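Protein URE2 (Lodderomyces elongisporus NRRL YB-4239, PDB 4EXJ) is a glutathione S-transferase-like protein of the URE2 type, probably a glutathione-dependent transferase, whose own function has not been established. Local coordinates at residues B[9-14]-B[172-177]; B[18-23]-B[164-169]; B[103-108]-B[140-145]. All blocks are in the same frame, centred on the assembly; numbering follows the deposited sequence. Where two conformers were deposited one is given.

Interaction 1 (B[9-14]-B[172-177]); sequences GPTGNG and EHRRRE. With SO4 (sulfate ion), chain G.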
ATOM      1  N   GLY B   9     -17.810   4.994   2.388  1.00 29.97           N
ATOM      2  CA  GLY B   9     -18.174   6.324   1.913  1.00 29.50           C
ATOM      3  C   GLY B   9     -17.967   6.336   0.418  1.00 30.22           C
ATOM      4  O   GLY B   9     -17.314   5.460  -0.113  1.00 27.84           O
ATOM      5  N   PRO B  10     -18.534   7.327  -0.272  1.00 27.92           N
ATOM      6  CA  PRO B  10     -18.401   7.397  -1.730  1.00 26.75           C
ATOM      7  C   PRO B  10     -17.061   7.993  -2.153  1.00 28.80           C
ATOM      8  O   PRO B  10     -16.993   9.096  -2.714  1.00 30.45           O
ATOM      9  CB  PRO B  10     -19.568   8.317  -2.123  1.00 28.87           C
ATOM     10  CG  PRO B  10     -19.694   9.242  -0.930  1.00 34.06           C
ATOM     11  CD  PRO B  10     -19.457   8.349   0.258  1.00 32.15           C
ATOM     12  N   THR B  11     -15.986   7.258  -1.894  1.00 24.64           N
ATOM     13  CA  THR B  11     -14.647   7.775  -2.151  1.00 23.72           C
ATOM     14  C   THR B  11     -13.773   6.789  -2.932  1.00 25.00           C
ATOM     15  O   THR B  11     -14.183   5.652  -3.235  1.00 23.88           O
ATOM     16  CB  THR B  11     -13.934   8.080  -0.851  1.00 25.91           C
ATOM     17  OG1 THR B  11     -13.745   6.845  -0.152  1.00 25.64           O
ATOM     18  CG2 THR B  11     -14.772   9.044   0.017  1.00 29.08           C
ATOM     19  N   GLY B  12     -12.561   7.227  -3.259  1.00 26.55           N
ATOM     20  CA  GLY B  12     -11.639   6.365  -4.010  1.00 26.44           C
ATOM     21  C   GLY B  12     -11.349   5.076  -3.265  1.00 29.44           C
ATOM     22  O   GLY B  12     -11.195   4.016  -3.891  1.00 30.10           O
ATOM     23  N   ASN B  13     -11.272   5.146  -1.937  1.00 24.72           N
ATOM     24  CA  ASN B  13     -11.127   3.893  -1.178  1.00 25.07           C
ATOM     25  C   ASN B  13     -12.447   3.217  -0.815  1.00 22.35           C
ATOM     26  O   ASN B  13     -12.542   1.985  -0.809  1.00 25.82           O
ATOM     27  CB  ASN B  13     -10.312   4.116   0.105  1.00 25.85           C
ATOM     28  CG  ASN B  13      -8.809   4.052  -0.131  1.00 30.22           C
ATOM     29  OD1 ASN B  13      -8.335   3.398  -1.066  1.00 30.69           O
ATOM     30  ND2 ASN B  13      -8.060   4.735   0.710  1.00 33.33           N
ATOM     31  N   GLY B  14     -13.476   4.016  -0.525  1.00 24.09           N
ATOM     32  CA  GLY B  14     -14.741   3.469  -0.073  1.00 24.64           C
ATOM     33  C   GLY B  14     -15.448   2.595  -1.094  1.00 27.14           C
ATOM     34  O   GLY B  14     -16.122   1.631  -0.744  1.00 28.00           O
ATOM     35  N   GLU B 172      -9.403   5.625 -10.692  1.00 21.31           N
ATOM     36  CA  GLU B 172      -9.383   6.438 -11.905  1.00 22.60           C
ATOM     37  C   GLU B 172     -10.728   7.150 -12.116  1.00 21.66           C
ATOM     38  O   GLU B 172     -10.775   8.333 -12.532  1.00 22.25           O
ATOM     39  CB  GLU B 172      -9.044   5.549 -13.105  1.00 22.66           C
ATOM     40  CG  GLU B 172      -9.116   6.223 -14.471  1.00 24.30           C
ATOM     41  CD  GLU B 172      -8.309   7.483 -14.579  1.00 27.25           C
ATOM     42  OE1 GLU B 172      -7.431   7.746 -13.716  1.00 25.12           O
ATOM     43  OE2 GLU B 172      -8.536   8.204 -15.576  1.00 28.19           O
ATOM     44  N   HIS B 173     -11.814   6.443 -11.818  1.00 21.74           N
ATOM     45  CA  HIS B 173     -13.155   7.034 -11.887  1.00 20.69           C
ATOM     46  C   HIS B 173     -13.233   8.208 -10.891  1.00 23.61           C
ATOM     47  O   HIS B 173     -13.764   9.268 -11.196  1.00 21.94           O
ATOM     48  CB  HIS B 173     -14.229   5.989 -11.599  1.00 22.51           C
ATOM     49  CG  HIS B 173     -15.596   6.569 -11.424  1.00 24.21           C
ATOM     50  ND1 HIS B 173     -16.039   7.067 -10.218  1.00 24.58           N
ATOM     51  CD2 HIS B 173     -16.622   6.710 -12.294  1.00 34.05           C
ATOM     52  CE1 HIS B 173     -17.274   7.519 -10.360  1.00 28.35           C
ATOM     53  NE2 HIS B 173     -17.653   7.307 -11.608  1.00 32.94           N
ATOM     54  N   ARG B 174     -12.683   8.013  -9.699  1.00 21.19           N
ATOM     55  CA  ARG B 174     -12.670   9.086  -8.699  1.00 19.39           C
ATOM     56  C   ARG B 174     -11.885  10.315  -9.176  1.00 22.21           C
ATOM     57  O   ARG B 174     -12.286  11.464  -8.948  1.00 22.16           O
ATOM     58  CB  ARG B 174     -12.093   8.567  -7.377  1.00 22.20           C
ATOM     59  CG  ARG B 174     -12.149   9.570  -6.187  1.00 21.63           C
ATOM     60  CD  ARG B 174     -13.570   9.968  -5.816  1.00 21.29           C
ATOM     61  NE  ARG B 174     -13.570  10.654  -4.511  1.00 26.03           N
ATOM     62  CZ  ARG B 174     -14.629  11.268  -3.989  1.00 25.55           C
ATOM     63  NH1 ARG B 174     -15.765  11.345  -4.658  1.00 26.36           N
ATOM     64  NH2 ARG B 174     -14.537  11.827  -2.770  1.00 24.04           N
ATOM     65  N   ARG B 175     -10.733  10.066  -9.782  1.00 20.86           N
ATOM     66  CA  ARG B 175      -9.887  11.146 -10.273  1.00 19.76           C
ATOM     67  C   ARG B 175     -10.674  11.977 -11.293  1.00 22.68           C
ATOM     68  O   ARG B 175     -10.686  13.218 -11.226  1.00 22.77           O
ATOM     69  CB  ARG B 175      -8.653  10.547 -10.955  1.00 24.25           C
ATOM     70  CG  ARG B 175      -7.659  11.619 -11.493  1.00 22.86           C
ATOM     71  CD  ARG B 175      -6.543  10.957 -12.347  1.00 24.99           C
ATOM     72  NE  ARG B 175      -7.037  10.497 -13.659  1.00 22.36           N
ATOM     73  CZ  ARG B 175      -6.973  11.209 -14.788  1.00 24.26           C
ATOM     74  NH1 ARG B 175      -6.464  12.427 -14.787  1.00 25.84           N
ATOM     75  NH2 ARG B 175      -7.442  10.686 -15.919  1.00 26.05           N
ATOM     76  N   ARG B 176     -11.334  11.297 -12.225  1.00 23.44           N
ATOM     77  CA  ARG B 176     -12.160  11.990 -13.245  1.00 24.13           C
ATOM     78  C   ARG B 176     -13.353  12.742 -12.634  1.00 24.35           C
ATOM     79  O   ARG B 176     -13.763  13.814 -13.109  1.00 27.37           O
ATOM     80  CB  ARG B 176     -12.652  10.987 -14.287  1.00 24.94           C
ATOM     81  CG  ARG B 176     -11.536  10.370 -15.108  1.00 28.50           C
ATOM     82  CD  ARG B 176     -12.027   9.268 -16.043  1.00 28.45           C
ATOM     83  NE  ARG B 176     -10.885   8.636 -16.677  1.00 30.61           N
ATOM     84  CZ  ARG B 176     -10.770   8.402 -17.980  1.00 30.68           C
ATOM     85  NH1 ARG B 176     -11.761   8.713 -18.815  1.00 35.22           N
ATOM     86  NH2 ARG B 176      -9.665   7.840 -18.426  1.00 29.42           N
ATOM     87  N   GLU B 177     -13.929  12.163 -11.593  1.00 22.59           N
ATOM     88  CA  GLU B 177     -15.097  12.748 -10.928  1.00 22.35           C
ATOM     89  C   GLU B 177     -14.723  14.021 -10.182  1.00 25.96           C
ATOM     90  O   GLU B 177     -15.489  14.985 -10.156  1.00 27.25           O
ATOM     91  CB  GLU B 177     -15.646  11.722  -9.931  1.00 22.22           C
ATOM     92  CG  GLU B 177     -16.880  12.136  -9.189  1.00 24.32           C
ATOM     93  CD  GLU B 177     -17.282  11.077  -8.164  1.00 26.12           C
ATOM     94  OE1 GLU B 177     -16.388  10.675  -7.396  1.00 25.90           O
ATOM     95  OE2 GLU B 177     -18.458  10.647  -8.157  1.00 28.11           O
TER
HETATM   96  S   SO4 G 302     -10.669  10.467  -2.450  1.00 36.65           S
HETATM   97  O1  SO4 G 302     -10.760  11.270  -3.697  1.00 41.06           O
HETATM   98  O2  SO4 G 302     -10.756   9.116  -2.740  1.00 31.21           O
HETATM   99  O3  SO4 G 302      -9.363  10.736  -1.823  1.00 47.02           O
HETATM  100  O4  SO4 G 302     -11.722  10.926  -1.526  1.00 44.91           O
HETATM  101  O   HOH W   1     -18.131  11.675  -2.873  1.00 34.62           O

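Interaction 2 (B[18-23]-B[164-169]); sequences LVLGKL and VDIAFL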
ATOM      1  N   LEU B  18     -17.269  -2.007  -2.142  1.00 27.35           N
ATOM      2  CA  LEU B  18     -18.647  -1.847  -2.470  0.50 24.69           C
ATOM      3  C   LEU B  18     -18.969  -2.394  -3.845  1.00 26.28           C
ATOM      4  O   LEU B  18     -19.860  -3.171  -4.009  1.00 27.86           O
ATOM      5  CB  LEU B  18     -18.954  -0.364  -2.450  0.50 25.92           C
ATOM      6  CG  LEU B  18     -20.349   0.116  -2.781  0.50 30.45           C
ATOM      7  CD1 LEU B  18     -21.273  -0.380  -1.745  0.50 24.48           C
ATOM      8  CD2 LEU B  18     -20.361   1.634  -2.776  0.50 33.37           C
ATOM      9  N   VAL B  19     -18.172  -2.022  -4.820  1.00 27.11           N
ATOM     10  CA  VAL B  19     -18.321  -2.595  -6.155  1.00 24.63           C
ATOM     11  C   VAL B  19     -18.198  -4.131  -6.140  1.00 25.20           C
ATOM     12  O   VAL B  19     -19.036  -4.825  -6.715  1.00 26.27           O
ATOM     13  CB  VAL B  19     -17.296  -2.001  -7.149  1.00 24.37           C
ATOM     14  CG1 VAL B  19     -17.248  -2.794  -8.460  1.00 26.49           C
ATOM     15  CG2 VAL B  19     -17.614  -0.512  -7.404  1.00 26.06           C
ATOM     16  N   LEU B  20     -17.131  -4.657  -5.525  1.00 23.43           N
ATOM     17  CA  LEU B  20     -16.945  -6.115  -5.507  1.00 26.61           C
ATOM     18  C   LEU B  20     -18.114  -6.841  -4.831  1.00 26.65           C
ATOM     19  O   LEU B  20     -18.629  -7.822  -5.370  1.00 27.75           O
ATOM     20  CB  LEU B  20     -15.627  -6.513  -4.833  1.00 25.20           C
ATOM     21  CG  LEU B  20     -15.418  -8.032  -4.771  1.00 24.26           C
ATOM     22  CD1 LEU B  20     -15.338  -8.619  -6.141  1.00 24.50           C
ATOM     23  CD2 LEU B  20     -14.122  -8.320  -4.025  1.00 22.40           C
ATOM     24  N   GLY B  21     -18.524  -6.365  -3.665  1.00 25.12           N
ATOM     25  CA  GLY B  21     -19.653  -6.987  -2.950  1.00 29.14           C
ATOM     26  C   GLY B  21     -20.906  -7.055  -3.811  1.00 31.34           C
ATOM     27  O   GLY B  21     -21.599  -8.073  -3.845  1.00 31.69           O
ATOM     28  N   LYS B  22     -21.205  -5.961  -4.499  1.00 28.69           N
ATOM     29  CA  LYS B  22     -22.375  -5.929  -5.384  1.00 31.94           C
ATOM     30  C   LYS B  22     -22.242  -6.829  -6.610  1.00 29.90           C
ATOM     31  O   LYS B  22     -23.203  -7.500  -6.988  1.00 34.33           O
ATOM     32  CB  LYS B  22     -22.693  -4.500  -5.792  1.00 34.46           C
ATOM     33  CG  LYS B  22     -23.090  -3.646  -4.602  1.00 39.18           C
ATOM     34  CD  LYS B  22     -23.941  -2.459  -5.017  1.00 54.94           C
ATOM     35  CE  LYS B  22     -24.895  -2.067  -3.896  1.00 60.59           C
ATOM     36  NZ  LYS B  22     -26.051  -1.294  -4.427  1.00 64.75           N
ATOM     37  N   LEU B  23     -21.060  -6.873  -7.223  1.00 27.75           N
ATOM     38  CA  LEU B  23     -20.840  -7.773  -8.368  1.00 29.19           C
ATOM     39  C   LEU B  23     -21.064  -9.229  -7.991  1.00 30.59           C
ATOM     40  O   LEU B  23     -21.490 -10.032  -8.826  1.00 35.98           O
ATOM     41  CB  LEU B  23     -19.431  -7.616  -8.953  1.00 29.43           C
ATOM     42  CG  LEU B  23     -19.135  -6.300  -9.684  1.00 28.84           C
ATOM     43  CD1 LEU B  23     -17.685  -6.314 -10.166  1.00 29.58           C
ATOM     44  CD2 LEU B  23     -20.081  -6.102 -10.855  1.00 32.53           C
ATOM     45  N   VAL B 164      -8.123  -6.504  -9.287  1.00 22.52           N
ATOM     46  CA  VAL B 164      -7.108  -5.493  -9.599  1.00 21.38           C
ATOM     47  C   VAL B 164      -7.715  -4.410 -10.504  1.00 24.33           C
ATOM     48  O   VAL B 164      -7.506  -3.194 -10.308  1.00 23.58           O
ATOM     49  CB  VAL B 164      -5.879  -6.117 -10.256  1.00 21.72           C
ATOM     50  CG1 VAL B 164      -4.932  -5.024 -10.763  1.00 19.59           C
ATOM     51  CG2 VAL B 164      -5.158  -7.033  -9.257  1.00 25.90           C
ATOM     52  N   ASP B 165      -8.495  -4.841 -11.491  1.00 21.68           N
ATOM     53  CA  ASP B 165      -9.212  -3.866 -12.304  1.00 24.59           C
ATOM     54  C   ASP B 165     -10.193  -3.044 -11.483  1.00 23.20           C
ATOM     55  O   ASP B 165     -10.340  -1.859 -11.745  1.00 24.48           O
ATOM     56  CB  ASP B 165      -9.937  -4.526 -13.477  1.00 25.03           C
ATOM     57  CG  ASP B 165      -8.993  -5.358 -14.328  1.00 25.16           C
ATOM     58  OD1 ASP B 165      -8.133  -4.777 -15.038  1.00 24.86           O
ATOM     59  OD2 ASP B 165      -9.091  -6.599 -14.224  1.00 26.53           O
ATOM     60  N   ILE B 166     -10.868  -3.663 -10.514  1.00 21.85           N
ATOM     61  CA  ILE B 166     -11.745  -2.894  -9.631  1.00 22.29           C
ATOM     62  C   ILE B 166     -10.928  -1.832  -8.883  1.00 21.57           C
ATOM     63  O   ILE B 166     -11.325  -0.655  -8.842  1.00 21.44           O
ATOM     64  CB  ILE B 166     -12.467  -3.788  -8.625  1.00 21.68           C
ATOM     65  CG1 ILE B 166     -13.421  -4.756  -9.348  1.00 23.90           C
ATOM     66  CG2 ILE B 166     -13.238  -2.968  -7.600  1.00 22.28           C
ATOM     67  CD1 ILE B 166     -14.014  -5.810  -8.421  1.00 26.49           C
ATOM     68  N   ALA B 167      -9.803  -2.224  -8.292  1.00 22.71           N
ATOM     69  CA  ALA B 167      -9.020  -1.251  -7.517  1.00 21.74           C
ATOM     70  C   ALA B 167      -8.610  -0.060  -8.415  1.00 21.00           C
ATOM     71  O   ALA B 167      -8.840   1.116  -8.072  1.00 20.78           O
ATOM     72  CB  ALA B 167      -7.802  -1.915  -6.889  1.00 20.40           C
ATOM     73  N   PHE B 168      -7.998  -0.333  -9.544  1.00 20.94           N
ATOM     74  CA  PHE B 168      -7.581   0.724 -10.425  1.00 20.38           C
ATOM     75  C   PHE B 168      -8.752   1.555 -11.025  1.00 18.71           C
ATOM     76  O   PHE B 168      -8.661   2.747 -11.123  1.00 20.59           O
ATOM     77  CB  PHE B 168      -6.693   0.170 -11.550  1.00 20.59           C
ATOM     78  CG  PHE B 168      -5.247  -0.041 -11.181  1.00 19.83           C
ATOM     79  CD1 PHE B 168      -4.388   1.015 -11.022  1.00 21.91           C
ATOM     80  CD2 PHE B 168      -4.737  -1.301 -11.024  1.00 20.79           C
ATOM     81  CE1 PHE B 168      -3.069   0.796 -10.732  1.00 20.88           C
ATOM     82  CE2 PHE B 168      -3.416  -1.498 -10.731  1.00 21.02           C
ATOM     83  CZ  PHE B 168      -2.595  -0.445 -10.563  1.00 19.21           C
ATOM     84  N   LEU B 169      -9.825   0.901 -11.439  1.00 19.68           N
ATOM     85  CA  LEU B 169     -10.944   1.622 -12.021  1.00 19.88           C
ATOM     86  C   LEU B 169     -11.633   2.585 -11.050  1.00 20.30           C
ATOM     87  O   LEU B 169     -12.021   3.657 -11.415  1.00 21.81           O
ATOM     88  CB  LEU B 169     -11.954   0.681 -12.676  1.00 23.20           C
ATOM     89  CG  LEU B 169     -13.034   0.061 -11.844  1.00 22.53           C
ATOM     90  CD1 LEU B 169     -14.127   1.015 -11.570  1.00 23.10           C
ATOM     91  CD2 LEU B 169     -13.554  -1.131 -12.555  1.00 27.71           C
TER

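Interaction 3 (B[103-108]-B[140-145]); sequences LFYQAT and EKVFAF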
ATOM      1  N   LEU B 103      -2.283  -4.880  -6.168  1.00 19.17           N
ATOM      2  CA  LEU B 103      -3.150  -4.309  -5.124  1.00 20.33           C
ATOM      3  C   LEU B 103      -2.324  -3.424  -4.172  1.00 21.48           C
ATOM      4  O   LEU B 103      -2.773  -2.347  -3.741  1.00 21.56           O
ATOM      5  CB  LEU B 103      -3.860  -5.418  -4.352  1.00 20.22           C
ATOM      6  CG  LEU B 103      -4.925  -6.155  -5.167  1.00 21.11           C
ATOM      7  CD1 LEU B 103      -5.409  -7.362  -4.390  1.00 27.38           C
ATOM      8  CD2 LEU B 103      -6.061  -5.215  -5.488  1.00 25.14           C
ATOM      9  N   PHE B 104      -1.103  -3.847  -3.849  1.00 19.57           N
ATOM     10  CA  PHE B 104      -0.215  -2.966  -3.084  1.00 21.96           C
ATOM     11  C   PHE B 104       0.146  -1.722  -3.880  1.00 23.95           C
ATOM     12  O   PHE B 104       0.091  -0.611  -3.357  1.00 21.97           O
ATOM     13  CB  PHE B 104       1.056  -3.703  -2.626  1.00 20.47           C
ATOM     14  CG  PHE B 104       0.881  -4.440  -1.312  1.00 22.12           C
ATOM     15  CD1 PHE B 104       1.028  -3.770  -0.111  1.00 24.77           C
ATOM     16  CD2 PHE B 104       0.575  -5.791  -1.297  1.00 22.99           C
ATOM     17  CE1 PHE B 104       0.866  -4.449   1.094  1.00 25.20           C
ATOM     18  CE2 PHE B 104       0.407  -6.466  -0.098  1.00 29.03           C
ATOM     19  CZ  PHE B 104       0.550  -5.792   1.076  1.00 23.77           C
ATOM     20  N   TYR B 105       0.474  -1.910  -5.154  1.00 20.92           N
ATOM     21  CA  TYR B 105       0.856  -0.785  -6.005  1.00 22.34           C
ATOM     22  C   TYR B 105      -0.292   0.237  -6.136  1.00 19.78           C
ATOM     23  O   TYR B 105      -0.080   1.475  -6.016  1.00 20.86           O
ATOM     24  CB  TYR B 105       1.264  -1.317  -7.397  1.00 21.43           C
ATOM     25  CG  TYR B 105       1.702  -0.186  -8.303  1.00 19.84           C
ATOM     26  CD1 TYR B 105       0.766   0.533  -9.025  1.00 21.43           C
ATOM     27  CD2 TYR B 105       3.042   0.178  -8.403  1.00 22.27           C
ATOM     28  CE1 TYR B 105       1.146   1.599  -9.829  1.00 24.95           C
ATOM     29  CE2 TYR B 105       3.441   1.240  -9.214  1.00 20.46           C
ATOM     30  CZ  TYR B 105       2.479   1.942  -9.921  1.00 24.99           C
ATOM     31  OH  TYR B 105       2.848   3.018 -10.710  1.00 24.87           O
ATOM     32  N   GLN B 106      -1.506  -0.257  -6.369  1.00 19.66           N
ATOM     33  CA  GLN B 106      -2.646   0.660  -6.547  1.00 20.17           C
ATOM     34  C   GLN B 106      -2.881   1.483  -5.304  1.00 19.88           C
ATOM     35  O   GLN B 106      -3.126   2.686  -5.371  1.00 22.01           O
ATOM     36  CB  GLN B 106      -3.914  -0.073  -7.000  1.00 21.67           C
ATOM     37  CG  GLN B 106      -5.032   0.821  -7.522  1.00 21.12           C
ATOM     38  CD  GLN B 106      -5.820   1.527  -6.433  1.00 20.84           C
ATOM     39  OE1 GLN B 106      -5.942   1.019  -5.304  1.00 21.71           O
ATOM     40  NE2 GLN B 106      -6.371   2.690  -6.759  1.00 21.36           N
ATOM     41  N   ALA B 107      -2.769   0.833  -4.152  1.00 19.92           N
ATOM     42  CA  ALA B 107      -2.969   1.521  -2.896  1.00 23.03           C
ATOM     43  C   ALA B 107      -1.892   2.571  -2.625  1.00 24.21           C
ATOM     44  O   ALA B 107      -2.222   3.694  -2.245  1.00 25.15           O
ATOM     45  CB  ALA B 107      -3.016   0.499  -1.758  1.00 20.04           C
ATOM     46  N   THR B 108      -0.620   2.215  -2.828  1.00 20.90           N
ATOM     47  CA  THR B 108       0.502   3.093  -2.448  1.00 19.57           C
ATOM     48  C   THR B 108       0.789   4.139  -3.502  1.00 25.32           C
ATOM     49  O   THR B 108       0.958   5.314  -3.202  1.00 31.44           O
ATOM     50  CB  THR B 108       1.779   2.278  -2.151  1.00 24.77           C
ATOM     51  OG1 THR B 108       2.142   1.490  -3.285  1.00 26.23           O
ATOM     52  CG2 THR B 108       1.548   1.303  -0.985  1.00 23.39           C
ATOM     53  N   GLU B 140       1.734  11.331 -13.333  1.00 27.29           N
ATOM     54  CA  GLU B 140       2.520  11.054 -14.531  1.00 27.92           C
ATOM     55  C   GLU B 140       3.227   9.698 -14.430  1.00 28.26           C
ATOM     56  O   GLU B 140       3.232   8.906 -15.392  1.00 26.99           O
ATOM     57  CB  GLU B 140       3.533  12.172 -14.741  1.00 32.01           C
ATOM     58  CG  GLU B 140       2.859  13.471 -15.166  1.00 34.25           C
ATOM     59  CD  GLU B 140       2.285  13.380 -16.575  1.00 58.97           C
ATOM     60  OE1 GLU B 140       2.519  12.353 -17.251  1.00 63.44           O
ATOM     61  OE2 GLU B 140       1.603  14.333 -17.012  1.00 60.37           O
ATOM     62  N   LYS B 141       3.818   9.438 -13.266  1.00 28.64           N
ATOM     63  CA  LYS B 141       4.505   8.164 -13.027  1.00 28.99           C
ATOM     64  C   LYS B 141       3.556   6.985 -13.029  1.00 28.40           C
ATOM     65  O   LYS B 141       3.865   5.934 -13.605  1.00 25.28           O
ATOM     66  CB  LYS B 141       5.230   8.169 -11.678  1.00 29.75           C
ATOM     67  CG  LYS B 141       6.570   8.891 -11.699  1.00 41.40           C
ATOM     68  CD  LYS B 141       7.177   8.985 -10.302  1.00 55.24           C
ATOM     69  CE  LYS B 141       8.378   9.937 -10.289  1.00 69.28           C
ATOM     70  NZ  LYS B 141       8.806  10.308  -8.906  1.00 69.68           N
ATOM     71  N   VAL B 142       2.430   7.126 -12.325  1.00 22.53           N
ATOM     72  CA  VAL B 142       1.488   6.021 -12.240  1.00 20.45           C
ATOM     73  C   VAL B 142       0.902   5.681 -13.616  1.00 20.81           C
ATOM     74  O   VAL B 142       0.744   4.515 -13.949  1.00 23.09           O
ATOM     75  CB  VAL B 142       0.398   6.245 -11.118  1.00 22.97           C
ATOM     76  CG1 VAL B 142      -0.747   7.091 -11.584  1.00 27.45           C
ATOM     77  CG2 VAL B 142      -0.124   4.907 -10.585  1.00 30.58           C
ATOM     78  N   PHE B 143       0.604   6.701 -14.429  1.00 23.68           N
ATOM     79  CA  PHE B 143       0.027   6.439 -15.732  1.00 23.50           C
ATOM     80  C   PHE B 143       1.045   5.817 -16.686  1.00 21.72           C
ATOM     81  O   PHE B 143       0.679   4.928 -17.447  1.00 24.50           O
ATOM     82  CB  PHE B 143      -0.620   7.705 -16.335  1.00 20.98           C
ATOM     83  CG  PHE B 143      -1.863   8.139 -15.596  1.00 22.94           C
ATOM     84  CD1 PHE B 143      -2.809   7.201 -15.221  1.00 27.66           C
ATOM     85  CD2 PHE B 143      -2.066   9.462 -15.257  1.00 31.54           C
ATOM     86  CE1 PHE B 143      -3.953   7.577 -14.528  1.00 35.37           C
ATOM     87  CE2 PHE B 143      -3.210   9.835 -14.547  1.00 32.81           C
ATOM     88  CZ  PHE B 143      -4.144   8.885 -14.202  1.00 28.26           C
ATOM     89  N   ALA B 144       2.304   6.238 -16.591  1.00 24.35           N
ATOM     90  CA  ALA B 144       3.362   5.617 -17.418  1.00 26.54           C
ATOM     91  C   ALA B 144       3.453   4.127 -17.100  1.00 27.59           C
ATOM     92  O   ALA B 144       3.573   3.288 -17.992  1.00 25.98           O
ATOM     93  CB  ALA B 144       4.695   6.288 -17.215  1.00 26.86           C
ATOM     94  N   PHE B 145       3.381   3.807 -15.812  1.00 23.15           N
ATOM     95  CA  PHE B 145       3.439   2.427 -15.364  1.00 26.91           C
ATOM     96  C   PHE B 145       2.241   1.636 -15.875  1.00 23.48           C
ATOM     97  O   PHE B 145       2.381   0.517 -16.369  1.00 23.86           O
ATOM     98  CB  PHE B 145       3.456   2.382 -13.837  1.00 24.00           C
ATOM     99  CG  PHE B 145       3.365   0.997 -13.281  1.00 25.09           C
ATOM    100  CD1 PHE B 145       4.495   0.202 -13.219  1.00 28.19           C
ATOM    101  CD2 PHE B 145       2.162   0.488 -12.833  1.00 25.24           C
ATOM    102  CE1 PHE B 145       4.419  -1.083 -12.704  1.00 34.91           C
ATOM    103  CE2 PHE B 145       2.071  -0.790 -12.339  1.00 26.63           C
ATOM    104  CZ  PHE B 145       3.208  -1.576 -12.260  1.00 35.45           C
TER

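Interaction 1 (B[9-14]-B[172-177])
R174 reaches from helix 163-179 to the loop between strand 4-8 and helix 15-23; its guanidinium lies against P10 and T11 and its stem against G12. On the close side the apolar stem packs on the loop backbone, CG of R174 coming within 3.8 Å of N of G12. A sulfate, probably from the crystallisation liquor, is gripped here by three hydrogen bonds: G12 N donates to its O2 (2.7 Å), R174 NE to its O1 (3.0 Å) and R174 NH2 to its O4 (3.2 Å). The chain of R174 leaves the helix with CG anti to the backbone N (chi1 -174°) and then bends at chi2 (62°), which brings CG and CD beside G12 N and sets one guanidinium face against P10 O and T11 CA. In the GST fold the loop after the first strand of the thioredoxin-like domain normally borders the glutathione site; its position opposite the all-helical domain is consistent with the interdomain cleft where related enzymes hold glutathione. The looser, partly exposed side is at P10. Although P10 O is 3.2 Å from R174 NH1, it lies above the guanidinium plane and the angle is too poor for a hydrogen bond; a water accepting from NH1 and donating to P10 O joins the two instead. NH1 is also fixed by E177, whose OE1 takes a bond from R174 NH1 at 2.9 Å, in the guanidinium plane, and also pairs with R15. On the loop itself, OG1 of T11 accepts from N of G14 (2.9 Å) in an ST motif.

Interaction 2 (B[18-23]-B[164-169])
I166 projects from helix 163-179 toward helix 15-23 and divides its two branches among V19, L20 and L23. Its CG2 methyl meets CG1 of V19 at 4.1 Å, the two side chains sliding past one another in opposite directions. The longer branch runs on to L20, where the side chains meet at about a right angle: CD1 of I166 lies 3.9 Å from CD1 of L20 and 4.0 Å from its CB, so the ethyl end rests against both the root and one methyl of the leucine. L23 comes from the next turn and meets the same atom head-on, tip to tip, its CD1 4.1 Å from CD1 of I166. The torsions of I166 explain the division: CG1 stands anti to the carbonyl carbon (chi1 -64°) and chi2 is extended (171°), carrying CD1 out to the two leucines while CG2 stays nearer the helix beside V19. All the cross-contacts are between aliphatic carbons at van der Waals distance, and the short helix segments remain well apart, with axes 10.4 Å from each other at 137°. Neighbouring helices close the surroundings: L72 and I75 of helix 68-79 pack on L20, and L212 of helix 208-213 touches both V19 and L169. The arrangement is the apolar interdomain seam of the GST fold, where the first helix of the thioredoxin-like domain packs against the central helix of the all-helical domain.

Interaction 3 (B[103-108]-B[140-145])
Y105 lays its ring over that of F145 in an offset stack, the centroids 4.0 Å apart and the planes inclined by 25°. Both side chains have CG anti to the backbone N (chi1 -179° for Y105), which carries each ring across toward the other helix, where the two slide past one another in opposite directions. CE2 of F145 sits over the centre of the tyrosine ring, and CZ of Y105 is 3.3 Å from CD2 of F145. The phenol end continues beyond the partner ring to its root, with OH of Y105 3.2 Å from CB of F145. Helices 93-120 and 129-149 belong to the all-helical domain of the GST fold; their segments 103-108 and 140-145 run nearly antiparallel at 155°, and with the segment axes 11.9 Å apart the long aromatic side chains span the interval. V142 adds its CG2, also anti to the backbone N, obliquely beside the tyrosine at 3.6 Å from CE1, while F168 of helix 163-179 packs against Y105. F104 faces the second subunit and stacks on F104 of that chain.

In the fold
Helix 163-179 is shared by interactions 1 and 2, which join it to the consecutive loop and helix of the thioredoxin-like domain; interaction 3 lies wholly within the helical domain. Chemistry follows place: interaction 1, only partly buried, is polar, an arginine on backbone with a bound sulfate and a water, whereas interaction 2 is buried and aliphatic and interaction 3 buried and aromatic. The same helix also connects to interaction 3. F143 of segment 140-145 packs on E172 and R175, residues of segment 172-177 that do not touch the loop, while A167 meets Q106 and L103 and F168 meets Q106. Interaction 3 is also the one that adjoins the second subunit.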